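Local coordinates for protein 361aa long hypothetical D-aminopeptidase (Pyrococcus horikoshii, PDB 2DRH) that probably acts as an aminopeptidase of the S58 (DmpA-like) peptidase family, removing residues from the N-terminal end of peptides, at residues N75-P80 with A273-G278; L98-S103 with C136-L141; M176-F181 with V205-G210; G70-N75 with V258-I263. All blocks are in the same frame, centred on the assembly; numbering follows the deposited sequence.

Contact 1: residues N75-P80 with A273-G278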
loop_
_atom_site.group_PDB
_atom_site.type_symbol
_atom_site.label_atom_id
_atom_site.label_comp_id
_atom_site.label_asym_id
_atom_site.label_seq_id
_atom_site.Cartn_x
_atom_site.Cartn_y
_atom_site.Cartn_z
ATOM N N ASN A 75 -0.199 -9.862 -8.319
ATOM C CA ASN A 75 -1.589 -10.305 -8.291
ATOM C C ASN A 75 -1.751 -11.210 -7.081
ATOM O O ASN A 75 -1.140 -12.278 -6.999
ATOM C CB ASN A 75 -1.977 -11.045 -9.571
ATOM C CG ASN A 75 -3.479 -11.336 -9.638
ATOM O OD1 ASN A 75 -4.302 -10.461 -9.365
ATOM N ND2 ASN A 75 -3.833 -12.559 -10.009
ATOM N N GLY A 76 -2.574 -10.752 -6.141
ATOM C CA GLY A 76 -2.815 -11.479 -4.908
ATOM C C GLY A 76 -3.726 -12.696 -4.890
ATOM O O GLY A 76 -4.311 -12.996 -3.854
ATOM N N TYR A 77 -3.877 -13.399 -6.005
ATOM C CA TYR A 77 -4.709 -14.605 -5.979
ATOM C C TYR A 77 -3.714 -15.648 -5.506
ATOM O O TYR A 77 -3.377 -16.593 -6.216
ATOM C CB TYR A 77 -5.219 -14.954 -7.374
ATOM C CG TYR A 77 -6.425 -15.856 -7.334
ATOM C CD1 TYR A 77 -6.317 -17.180 -6.919
ATOM C CD2 TYR A 77 -7.686 -15.374 -7.680
ATOM C CE1 TYR A 77 -7.438 -18.006 -6.849
ATOM C CE2 TYR A 77 -8.812 -16.187 -7.612
ATOM C CZ TYR A 77 -8.682 -17.500 -7.197
ATOM O OH TYR A 77 -9.794 -18.309 -7.140
ATOM N N SER A 78 -3.262 -15.461 -4.273
ATOM C CA SER A 78 -2.222 -16.286 -3.700
ATOM C C SER A 78 -2.431 -16.350 -2.193
ATOM O O SER A 78 -3.094 -15.489 -1.623
ATOM C CB SER A 78 -0.877 -15.613 -4.047
ATOM O OG SER A 78 0.245 -16.391 -3.702
ATOM N N LYS A 79 -1.866 -17.371 -1.556
ATOM C CA LYS A 79 -1.990 -17.555 -0.113
ATOM C C LYS A 79 -0.618 -17.578 0.583
ATOM O O LYS A 79 -0.244 -18.570 1.214
ATOM C CB LYS A 79 -2.730 -18.866 0.185
ATOM C CG LYS A 79 -4.227 -18.886 -0.180
ATOM C CD LYS A 79 -4.505 -18.683 -1.683
ATOM C CE LYS A 79 -5.916 -19.224 -2.060
ATOM N NZ LYS A 79 -6.305 -18.899 -3.469
ATOM N N PRO A 80 0.154 -16.489 0.468
ATOM C CA PRO A 80 1.472 -16.472 1.122
ATOM C C PRO A 80 1.371 -16.263 2.632
ATOM O O PRO A 80 0.442 -15.628 3.128
ATOM C CB PRO A 80 2.186 -15.313 0.431
ATOM C CG PRO A 80 1.043 -14.352 0.173
ATOM C CD PRO A 80 -0.052 -15.279 -0.349
ATOM N N ALA A 273 -0.372 -11.937 -15.716
ATOM C CA ALA A 273 -1.005 -11.931 -14.402
ATOM C C ALA A 273 -2.533 -12.029 -14.525
ATOM O O ALA A 273 -3.262 -11.127 -14.114
ATOM C CB ALA A 273 -0.617 -10.663 -13.634
ATOM N N TYR A 274 -3.014 -13.125 -15.101
ATOM C CA TYR A 274 -4.455 -13.314 -15.236
ATOM C C TYR A 274 -5.092 -13.279 -13.851
ATOM O O TYR A 274 -4.401 -13.350 -12.825
ATOM C CB TYR A 274 -4.762 -14.645 -15.928
ATOM C CG TYR A 274 -4.287 -14.693 -17.362
ATOM C CD1 TYR A 274 -4.571 -13.649 -18.246
ATOM C CD2 TYR A 274 -3.562 -15.784 -17.842
ATOM C CE1 TYR A 274 -4.144 -13.690 -19.575
ATOM C CE2 TYR A 274 -3.131 -15.836 -19.171
ATOM C CZ TYR A 274 -3.426 -14.787 -20.028
ATOM O OH TYR A 274 -3.017 -14.846 -21.338
ATOM N N ASN A 275 -6.416 -13.181 -13.824
ATOM C CA ASN A 275 -7.134 -13.106 -12.567
ATOM C C ASN A 275 -6.748 -14.104 -11.480
ATOM O O ASN A 275 -6.545 -13.717 -10.329
ATOM C CB ASN A 275 -8.634 -13.225 -12.797
ATOM C CG ASN A 275 -9.403 -13.167 -11.505
ATOM O OD1 ASN A 275 -9.431 -12.132 -10.832
ATOM N ND2 ASN A 275 -10.019 -14.280 -11.133
ATOM N N GLY A 276 -6.683 -15.385 -11.832
ATOM C CA GLY A 276 -6.348 -16.393 -10.846
ATOM C C GLY A 276 -4.867 -16.720 -10.692
ATOM O O GLY A 276 -4.514 -17.722 -10.070
ATOM N N SER A 277 -3.997 -15.883 -11.237
ATOM C CA SER A 277 -2.568 -16.152 -11.143
ATOM C C SER A 277 -1.897 -15.460 -9.961
ATOM O O SER A 277 -1.803 -14.232 -9.910
ATOM C CB SER A 277 -1.875 -15.742 -12.439
ATOM O OG SER A 277 -0.550 -16.228 -12.473
ATOM N N GLY A 278 -1.436 -16.260 -9.011
ATOM C CA GLY A 278 -0.761 -15.715 -7.854
ATOM C C GLY A 278 0.682 -15.363 -8.189
ATOM O O GLY A 278 1.577 -16.207 -8.114
HETATM O O HOH W 1 0.688 -17.936 -6.088
#
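A type I beta turn, Y274 to S277, leads into strand 278-285, and ND2 of N75 donates to two of its backbone carbonyls. It reaches O of N275 at 3.0 Å (N-H...O 166°) and O of S277 at 2.6 Å (156°). Both acceptors lie in or near the amide plane of N75, while ND2 stands above each carbonyl plane rather than on a lone pair. With CG anti to the backbone N, chi1 of -172° carries the N75 amide across to the turn. Y77 takes the corner of the turn: CA of G276 sits 3.8 Å from the centroid of the Y77 ring, over one face and offset toward the rim, a CH-pi contact. CB of N75 also meets CB of A273 at 4.3 Å.

The next shell comes from other subunits. R257 of the third subunit bonds OD1 of both N75 and N275, which helps to fix the rotation of the N75 amide, and N of G76 is hydrogen-bonded to OE1 of E88 of the second subunit. Where the backbones come closest, beside G278, OG of S78 bonds E135, and a water donates to OG of S78 at 2.9 Å and to O of G278 at 2.8 Å.

Contact 2: residues L98-S103 with C136-L141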
loop_
_atom_site.group_PDB
_atom_site.type_symbol
_atom_site.label_atom_id
_atom_site.label_comp_id
_atom_site.label_asym_id
_atom_site.label_seq_id
_atom_site.Cartn_x
_atom_site.Cartn_y
_atom_site.Cartn_z
ATOM N N LEU A 98 8.608 -23.049 -0.200
ATOM C CA LEU A 98 7.660 -23.047 -1.296
ATOM C C LEU A 98 7.032 -24.433 -1.340
ATOM O O LEU A 98 7.709 -25.433 -1.096
ATOM C CB LEU A 98 8.376 -22.756 -2.617
ATOM C CG LEU A 98 9.319 -21.543 -2.616
ATOM C CD1 LEU A 98 9.850 -21.304 -4.023
ATOM C CD2 LEU A 98 8.590 -20.319 -2.114
ATOM N N THR A 99 5.735 -24.481 -1.626
ATOM C CA THR A 99 5.020 -25.745 -1.728
ATOM C C THR A 99 3.684 -25.515 -2.433
ATOM O O THR A 99 3.481 -24.468 -3.039
ATOM C CB THR A 99 4.788 -26.382 -0.348
ATOM O OG1 THR A 99 4.285 -27.709 -0.529
ATOM C CG2 THR A 99 3.803 -25.557 0.487
ATOM N N ASN A 100 2.777 -26.486 -2.384
ATOM C CA ASN A 100 1.500 -26.294 -3.062
ATOM C C ASN A 100 0.530 -25.506 -2.189
ATOM O O ASN A 100 0.663 -25.459 -0.960
ATOM C CB ASN A 100 0.889 -27.640 -3.489
ATOM C CG ASN A 100 0.402 -28.468 -2.318
ATOM O OD1 ASN A 100 -0.592 -28.131 -1.671
ATOM N ND2 ASN A 100 1.103 -29.562 -2.036
ATOM N N THR A 101 -0.451 -24.888 -2.832
ATOM C CA THR A 101 -1.432 -24.065 -2.135
ATOM C C THR A 101 -2.020 -24.649 -0.857
ATOM O O THR A 101 -2.028 -23.985 0.180
ATOM C CB THR A 101 -2.603 -23.694 -3.062
ATOM O OG1 THR A 101 -2.086 -23.231 -4.312
ATOM C CG2 THR A 101 -3.457 -22.576 -2.429
ATOM N N LEU A 102 -2.513 -25.882 -0.924
ATOM C CA LEU A 102 -3.137 -26.500 0.240
ATOM C C LEU A 102 -2.192 -27.078 1.283
ATOM O O LEU A 102 -2.645 -27.544 2.326
ATOM C CB LEU A 102 -4.133 -27.569 -0.212
ATOM C CG LEU A 102 -5.574 -27.114 -0.497
ATOM C CD1 LEU A 102 -5.593 -25.782 -1.200
ATOM C CD2 LEU A 102 -6.275 -28.174 -1.330
ATOM N N SER A 103 -0.888 -27.048 1.019
ATOM C CA SER A 103 0.091 -27.564 1.985
ATOM C C SER A 103 0.752 -26.454 2.809
ATOM O O SER A 103 1.653 -26.729 3.609
ATOM C CB SER A 103 1.194 -28.356 1.273
ATOM O OG SER A 103 0.715 -29.569 0.718
ATOM N N CYS A 136 2.103 -22.256 -5.144
ATOM C CA CYS A 136 1.486 -22.326 -6.463
ATOM C C CYS A 136 0.554 -23.553 -6.446
ATOM O O CYS A 136 0.782 -24.504 -5.698
ATOM C CB CYS A 136 2.558 -22.440 -7.549
ATOM S SG CYS A 136 3.377 -20.849 -7.905
ATOM N N ASN A 137 -0.505 -23.524 -7.249
ATOM C CA ASN A 137 -1.481 -24.619 -7.282
ATOM C C ASN A 137 -1.085 -25.691 -8.309
ATOM O O ASN A 137 -1.064 -25.418 -9.505
ATOM C CB ASN A 137 -2.858 -24.037 -7.636
ATOM C CG ASN A 137 -3.990 -25.027 -7.442
ATOM O OD1 ASN A 137 -3.807 -26.233 -7.565
ATOM N ND2 ASN A 137 -5.172 -24.514 -7.149
ATOM N N ASP A 138 -0.771 -26.902 -7.855
ATOM C CA ASP A 138 -0.392 -27.971 -8.782
ATOM C C ASP A 138 -1.532 -28.960 -9.051
ATOM O O ASP A 138 -1.303 -30.066 -9.538
ATOM C CB ASP A 138 0.838 -28.734 -8.260
ATOM C CG ASP A 138 0.725 -29.102 -6.785
ATOM O OD1 ASP A 138 -0.406 -29.117 -6.258
ATOM O OD2 ASP A 138 1.773 -29.384 -6.157
ATOM N N SER A 139 -2.762 -28.547 -8.763
ATOM C CA SER A 139 -3.922 -29.418 -8.945
ATOM C C SER A 139 -4.061 -30.116 -10.296
ATOM O O SER A 139 -4.569 -31.235 -10.361
ATOM C CB SER A 139 -5.207 -28.646 -8.651
ATOM O OG SER A 139 -5.393 -27.629 -9.607
ATOM N N TYR A 140 -3.621 -29.480 -11.377
ATOM C CA TYR A 140 -3.754 -30.112 -12.689
ATOM C C TYR A 140 -3.087 -31.483 -12.737
ATOM O O TYR A 140 -3.607 -32.414 -13.350
ATOM C CB TYR A 140 -3.170 -29.226 -13.792
ATOM C CG TYR A 140 -3.521 -29.713 -15.181
ATOM C CD1 TYR A 140 -4.832 -29.626 -15.664
ATOM C CD2 TYR A 140 -2.556 -30.297 -16.000
ATOM C CE1 TYR A 140 -5.169 -30.111 -16.930
ATOM C CE2 TYR A 140 -2.880 -30.785 -17.264
ATOM C CZ TYR A 140 -4.190 -30.689 -17.724
ATOM O OH TYR A 140 -4.502 -31.165 -18.977
ATOM N N LEU A 141 -1.936 -31.614 -12.084
ATOM C CA LEU A 141 -1.222 -32.884 -12.071
ATOM C C LEU A 141 -1.208 -33.540 -10.691
ATOM O O LEU A 141 -0.999 -34.744 -10.572
ATOM C CB LEU A 141 0.225 -32.675 -12.541
ATOM C CG LEU A 141 0.453 -32.226 -13.991
ATOM C CD1 LEU A 141 1.934 -31.933 -14.214
ATOM C CD2 LEU A 141 -0.021 -33.312 -14.945
#
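O of C136 takes the firmer of the two backbone bonds across this junction: one hydrogen bond, from N of T101 at 3.1 Å, seconded by a CA-H...O contact from CA of N100 at 3.3 Å. The setting is a beta-alpha-beta crossover, in which strand 96-100 runs through helix 104-118 to the parallel neighbour 132-136, the outermost strand of this sheet within the chain. N100 pairs with C136 at the last rung. The bond of T101 N is bent (137°) and arrives well above the carbonyl plane, as the first chain is already leaving the sheet; the preceding bond, from N of C136 to O of T99, is weak.

Beyond the rung, side-chain packing takes over. D138, its CG in the crowded position between backbone N and carbonyl carbon (chi1 47°), lays its carboxylate against the methylene of N100, OD2 of D138 coming 3.3 Å from CB of N100 and OD1 3.4 Å from it. The carboxylate and the N100 amide cross obliquely. Their polar ends share one partner: OG1 of T50, on the adjoining strand 48-56, bonds both ND2 of N100 and OD2 of D138, so one hydroxyl ties three chain segments together. T101 turns OG1 toward N137, 3.3 Å from its CA, while that hydroxyl is bonded to E135. S128 of the second subunit packs on T101 and N137. The second segment then folds into an Asx turn, in which OD1 of N137 accepts from N of S139 at 2.8 Å, with the donor in its carbonyl plane.

Contact 3: residues M176-F181 with V205-G210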
loop_
_atom_site.group_PDB
_atom_site.type_symbol
_atom_site.label_atom_id
_atom_site.label_comp_id
_atom_site.label_asym_id
_atom_site.label_seq_id
_atom_site.Cartn_x
_atom_site.Cartn_y
_atom_site.Cartn_z
ATOM N N MET A 176 3.943 -28.660 -11.264
ATOM C CA MET A 176 3.495 -27.387 -11.837
ATOM C C MET A 176 3.391 -27.353 -13.368
ATOM O O MET A 176 4.019 -28.150 -14.072
ATOM C CB MET A 176 4.422 -26.258 -11.378
ATOM C CG MET A 176 4.472 -26.054 -9.864
ATOM S SD MET A 176 2.875 -25.622 -9.110
ATOM C CE MET A 176 3.022 -26.413 -7.513
ATOM N N SER A 177 2.593 -26.414 -13.867
ATOM C CA SER A 177 2.370 -26.231 -15.298
ATOM C C SER A 177 2.648 -24.783 -15.685
ATOM O O SER A 177 2.259 -23.865 -14.972
ATOM C CB SER A 177 0.912 -26.553 -15.657
ATOM O OG SER A 177 0.566 -27.863 -15.271
ATOM N N ALA A 178 3.308 -24.581 -16.822
ATOM C CA ALA A 178 3.613 -23.237 -17.309
ATOM C C ALA A 178 3.435 -23.192 -18.825
ATOM O O ALA A 178 4.077 -23.955 -19.553
ATOM C CB ALA A 178 5.042 -22.854 -16.939
ATOM N N PHE A 179 2.555 -22.309 -19.293
ATOM C CA PHE A 179 2.295 -22.173 -20.725
ATOM C C PHE A 179 1.825 -23.499 -21.311
ATOM O O PHE A 179 2.040 -23.784 -22.487
ATOM C CB PHE A 179 3.566 -21.709 -21.446
ATOM C CG PHE A 179 4.044 -20.360 -21.008
ATOM C CD1 PHE A 179 3.350 -19.207 -21.377
ATOM C CD2 PHE A 179 5.168 -20.237 -20.194
ATOM C CE1 PHE A 179 3.769 -17.952 -20.939
ATOM C CE2 PHE A 179 5.592 -18.987 -19.751
ATOM C CZ PHE A 179 4.893 -17.843 -20.124
ATOM N N GLU A 180 1.187 -24.303 -20.472
ATOM C CA GLU A 180 0.674 -25.606 -20.870
ATOM C C GLU A 180 1.754 -26.589 -21.297
ATOM O O GLU A 180 1.525 -27.504 -22.086
ATOM C CB GLU A 180 -0.416 -25.445 -21.935
ATOM C CG GLU A 180 -1.596 -24.675 -21.375
ATOM C CD GLU A 180 -2.722 -24.471 -22.365
ATOM O OE1 GLU A 180 -3.428 -25.452 -22.688
ATOM O OE2 GLU A 180 -2.896 -23.322 -22.815
ATOM N N PHE A 181 2.940 -26.372 -20.741
ATOM C CA PHE A 181 4.094 -27.240 -20.920
ATOM C C PHE A 181 4.409 -27.547 -19.460
ATOM O O PHE A 181 3.793 -26.963 -18.561
ATOM C CB PHE A 181 5.269 -26.495 -21.555
ATOM C CG PHE A 181 5.110 -26.248 -23.033
ATOM C CD1 PHE A 181 4.985 -27.312 -23.920
ATOM C CD2 PHE A 181 5.125 -24.950 -23.540
ATOM C CE1 PHE A 181 4.882 -27.088 -25.299
ATOM C CE2 PHE A 181 5.023 -24.713 -24.912
ATOM C CZ PHE A 181 4.902 -25.783 -25.793
ATOM N N VAL A 205 12.738 -19.162 -9.567
ATOM C CA VAL A 205 11.312 -19.027 -9.782
ATOM C C VAL A 205 10.596 -20.361 -9.755
ATOM O O VAL A 205 11.177 -21.401 -10.053
ATOM C CB VAL A 205 11.006 -18.348 -11.138
ATOM C CG1 VAL A 205 11.722 -16.998 -11.228
ATOM C CG2 VAL A 205 11.420 -19.268 -12.282
ATOM N N LEU A 206 9.323 -20.308 -9.382
ATOM C CA LEU A 206 8.452 -21.474 -9.343
ATOM C C LEU A 206 7.389 -21.048 -10.337
ATOM O O LEU A 206 6.514 -20.254 -10.006
ATOM C CB LEU A 206 7.844 -21.653 -7.943
ATOM C CG LEU A 206 6.795 -22.762 -7.779
ATOM C CD1 LEU A 206 7.398 -24.094 -8.177
ATOM C CD2 LEU A 206 6.295 -22.806 -6.340
ATOM N N SER A 207 7.495 -21.547 -11.566
ATOM C CA SER A 207 6.569 -21.171 -12.625
ATOM C C SER A 207 5.355 -22.072 -12.699
ATOM O O SER A 207 5.476 -23.295 -12.704
ATOM C CB SER A 207 7.290 -21.183 -13.975
ATOM O OG SER A 207 7.708 -22.498 -14.308
ATOM N N ASN A 208 4.182 -21.460 -12.786
ATOM C CA ASN A 208 2.943 -22.223 -12.857
ATOM C C ASN A 208 1.853 -21.351 -13.463
ATOM O O ASN A 208 0.723 -21.323 -12.972
ATOM C CB ASN A 208 2.537 -22.679 -11.450
ATOM C CG ASN A 208 1.321 -23.588 -11.458
ATOM O OD1 ASN A 208 1.337 -24.665 -12.063
ATOM N ND2 ASN A 208 0.259 -23.156 -10.790
ATOM N N PHE A 209 2.194 -20.654 -14.543
ATOM C CA PHE A 209 1.259 -19.740 -15.199
ATOM C C PHE A 209 1.319 -19.781 -16.718
ATOM O O PHE A 209 2.093 -20.532 -17.319
ATOM C CB PHE A 209 1.571 -18.300 -14.790
ATOM C CG PHE A 209 2.861 -17.778 -15.384
ATOM C CD1 PHE A 209 4.095 -18.134 -14.834
ATOM C CD2 PHE A 209 2.846 -16.982 -16.527
ATOM C CE1 PHE A 209 5.302 -17.701 -15.422
ATOM C CE2 PHE A 209 4.044 -16.545 -17.123
ATOM C CZ PHE A 209 5.270 -16.907 -16.567
ATOM N N GLY A 210 0.482 -18.942 -17.323
ATOM C CA GLY A 210 0.461 -18.788 -18.764
ATOM C C GLY A 210 -0.315 -19.722 -19.656
ATOM O O GLY A 210 -0.455 -20.915 -19.376
HETATM O O HOH W 2 -0.039 -23.589 -17.949
#
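The segment 176-181 carries a tight two-residue beta hairpin, its type I' turn running from A178 to F181, and this hairpin docks on the chain that leaves strand 198-207. Two hydrogen bonds fasten it. N of S177 donates to OD1 of N208 at 2.8 Å, almost perfectly straight (178°) and in the carbonyl plane, so a side-chain amide stands in for a strand partner. N of F179 donates to O of F209 at 2.7 Å, also in plane. A water bridges the segments, accepting from N of E180 and donating to O of G210 at 3.1 Å. CA-H...O contacts add to these, among them CA of A178 to O of F209 at 3.1 Å.

Apolar contacts flank the polar seam. F179 and F209 lie side by side, pointing the same way, with ring planes 67° apart and CZ of F179 3.4 Å from CE2 of F209; helix 309-328 packs on both through L327 and I323. G210, lacking a side chain, lets its CA come within 3.9 Å of CD1 of F179. At the other end M176 crosses L206 at about a right angle, CG of M176 3.9 Å from CD1 of L206. Sulfur meets amide separately: M176, bent at chi2 and chi3, brings SD to 3.5 Å from CG of N208.

Contact 4: residues G70-N75 with V258-I263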
loop_
_atom_site.group_PDB
_atom_site.type_symbol
_atom_site.label_atom_id
_atom_site.label_comp_id
_atom_site.label_asym_id
_atom_site.label_seq_id
_atom_site.Cartn_x
_atom_site.Cartn_y
_atom_site.Cartn_z
ATOM N N GLY A 70 12.413 -7.300 0.990
ATOM C CA GLY A 70 11.281 -6.587 0.434
ATOM C C GLY A 70 10.415 -7.541 -0.368
ATOM O O GLY A 70 10.806 -8.685 -0.605
ATOM N N ALA A 71 9.238 -7.086 -0.794
ATOM C CA ALA A 71 8.350 -7.944 -1.570
ATOM C C ALA A 71 7.270 -7.156 -2.299
ATOM O O ALA A 71 6.911 -6.053 -1.891
ATOM C CB ALA A 71 7.716 -8.977 -0.669
ATOM N N PHE A 72 6.767 -7.733 -3.384
ATOM C CA PHE A 72 5.726 -7.105 -4.178
ATOM C C PHE A 72 4.691 -8.116 -4.658
ATOM O O PHE A 72 5.030 -9.155 -5.229
ATOM C CB PHE A 72 6.324 -6.409 -5.397
ATOM C CG PHE A 72 5.288 -5.885 -6.359
ATOM C CD1 PHE A 72 4.401 -4.878 -5.972
ATOM C CD2 PHE A 72 5.194 -6.404 -7.652
ATOM C CE1 PHE A 72 3.444 -4.398 -6.857
ATOM C CE2 PHE A 72 4.237 -5.929 -8.546
ATOM C CZ PHE A 72 3.364 -4.929 -8.149
ATOM N N VAL A 73 3.425 -7.810 -4.417
ATOM C CA VAL A 73 2.359 -8.686 -4.870
ATOM C C VAL A 73 1.845 -8.090 -6.169
ATOM O O VAL A 73 1.257 -7.010 -6.156
ATOM C CB VAL A 73 1.202 -8.745 -3.860
ATOM C CG1 VAL A 73 0.103 -9.683 -4.377
ATOM C CG2 VAL A 73 1.716 -9.235 -2.509
ATOM N N MET A 74 2.107 -8.759 -7.294
ATOM C CA MET A 74 1.620 -8.270 -8.580
ATOM C C MET A 74 0.127 -8.618 -8.647
ATOM O O MET A 74 -0.705 -7.783 -8.991
ATOM C CB MET A 74 2.369 -8.932 -9.739
ATOM C CG MET A 74 1.792 -8.594 -11.117
ATOM S SD MET A 74 1.788 -6.829 -11.511
ATOM C CE MET A 74 1.700 -6.896 -13.274
ATOM N N ASN A 75 -0.199 -9.862 -8.319
ATOM C CA ASN A 75 -1.589 -10.305 -8.291
ATOM C C ASN A 75 -1.751 -11.210 -7.081
ATOM O O ASN A 75 -1.140 -12.278 -6.999
ATOM C CB ASN A 75 -1.977 -11.045 -9.571
ATOM C CG ASN A 75 -3.479 -11.336 -9.638
ATOM O OD1 ASN A 75 -4.302 -10.461 -9.365
ATOM N ND2 ASN A 75 -3.833 -12.559 -10.009
ATOM N N VAL A 258 13.236 -3.471 -5.803
ATOM C CA VAL A 258 13.832 -4.587 -6.522
ATOM C C VAL A 258 12.774 -5.662 -6.804
ATOM O O VAL A 258 12.675 -6.172 -7.915
ATOM C CB VAL A 258 15.004 -5.205 -5.696
ATOM C CG1 VAL A 258 15.421 -6.530 -6.289
ATOM C CG2 VAL A 258 16.206 -4.232 -5.676
ATOM N N ALA A 259 11.984 -6.005 -5.795
ATOM C CA ALA A 259 10.951 -7.018 -5.964
ATOM C C ALA A 259 10.040 -6.692 -7.158
ATOM O O ALA A 259 9.696 -7.575 -7.942
ATOM C CB ALA A 259 10.134 -7.149 -4.677
ATOM N N LYS A 260 9.671 -5.423 -7.303
ATOM C CA LYS A 260 8.804 -4.987 -8.400
ATOM C C LYS A 260 9.398 -5.195 -9.789
ATOM O O LYS A 260 8.668 -5.406 -10.759
ATOM C CB LYS A 260 8.474 -3.499 -8.261
ATOM C CG LYS A 260 7.397 -3.150 -7.267
ATOM C CD LYS A 260 7.008 -1.682 -7.422
ATOM C CE LYS A 260 5.943 -1.263 -6.417
ATOM N NZ LYS A 260 5.609 0.175 -6.585
ATOM N N ARG A 261 10.722 -5.114 -9.885
ATOM C CA ARG A 261 11.406 -5.261 -11.157
ATOM C C ARG A 261 11.345 -6.683 -11.689
ATOM O O ARG A 261 11.544 -6.926 -12.886
ATOM C CB ARG A 261 12.860 -4.784 -11.014
ATOM C CG ARG A 261 12.964 -3.315 -10.613
ATOM C CD ARG A 261 12.154 -2.433 -11.571
ATOM N NE ARG A 261 12.284 -1.004 -11.296
ATOM C CZ ARG A 261 11.704 -0.370 -10.285
ATOM N NH1 ARG A 261 10.939 -1.028 -9.429
ATOM N NH2 ARG A 261 11.884 0.931 -10.137
ATOM N N ALA A 262 11.056 -7.623 -10.801
ATOM C CA ALA A 262 10.940 -9.014 -11.199
ATOM C C ALA A 262 9.761 -9.178 -12.159
ATOM O O ALA A 262 9.762 -10.071 -13.007
ATOM C CB ALA A 262 10.735 -9.897 -9.968
ATOM N N ILE A 263 8.762 -8.310 -12.031
ATOM C CA ILE A 263 7.588 -8.386 -12.894
ATOM C C ILE A 263 7.924 -8.027 -14.331
ATOM O O ILE A 263 7.240 -8.455 -15.265
ATOM C CB ILE A 263 6.466 -7.460 -12.396
ATOM C CG1 ILE A 263 6.144 -7.792 -10.943
ATOM C CG2 ILE A 263 5.214 -7.648 -13.251
ATOM C CD1 ILE A 263 5.780 -9.250 -10.720
#
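Strand 70-73 and helix segment 258-263 run in roughly the same direction, their axes 38° apart and 6.7 Å from each other at closest approach. So near a fit depends on small residues where the backbones converge: CB of A259 rests 3.7 Å from CA of A71, directly on the strand main chain, and also comes 4.3 Å from C of G70.

F72 is the centre of the packing. Its CG lies anti to the backbone N (chi1 173°), which sends the ring out toward the helix. The aliphatic chain of K260, extended beyond CG, passes over one face, with CG of K260 3.8 Å from the centroid of the F72 ring in a CH-pi contact. The opposite face carries the backbone N of M74, and CG1 of I263 meets the ring at its edge, 3.6 Å from CE2 of F72. I263 also reaches M74, two residues on from F72: its CD1 touches CB of M74 at 3.6 Å, and its CG2 reaches CE of M74 at the same distance because M74 is bent at chi2. M74 and N75 form a classic beta bulge opposite D279, where the chain turns a corner.

The charged ends leave this layer for the assembly, NZ of K260 bonding O of V73 of the third subunit and R261 bonding O of A273 there. No hydrogen bond crosses between strand and helix; the two are therefore held by shape and apolar contact, while the lysine serves twice, its methylenes over the F72 ring and its ammonium at the subunit interface.

In the fold
Contacts 1 and 4 share N75 and reach the same sheet, and both meet the third subunit; CB of A273 touches CG of M74 at 4.1 Å. Contacts 2 and 3, 12 Å apart between centres, touch where M176 packs on D138. E135 bonds S78 of contact 1 and T101 of contact 2. Contacts 1, 2 and 3 converge on S239: OG of S277 is hydrogen-bonded to its N, while C136 and N208 pack on it. S239 follows unmodelled residues 234-238, a position consistent with the self-cleavage site of DmpA relatives, whose new N-terminal residue is the nucleophile. Contact 4 touches only contact 1, its centre about 21 Å from that of contact 2 and 18 Å from that of contact 3.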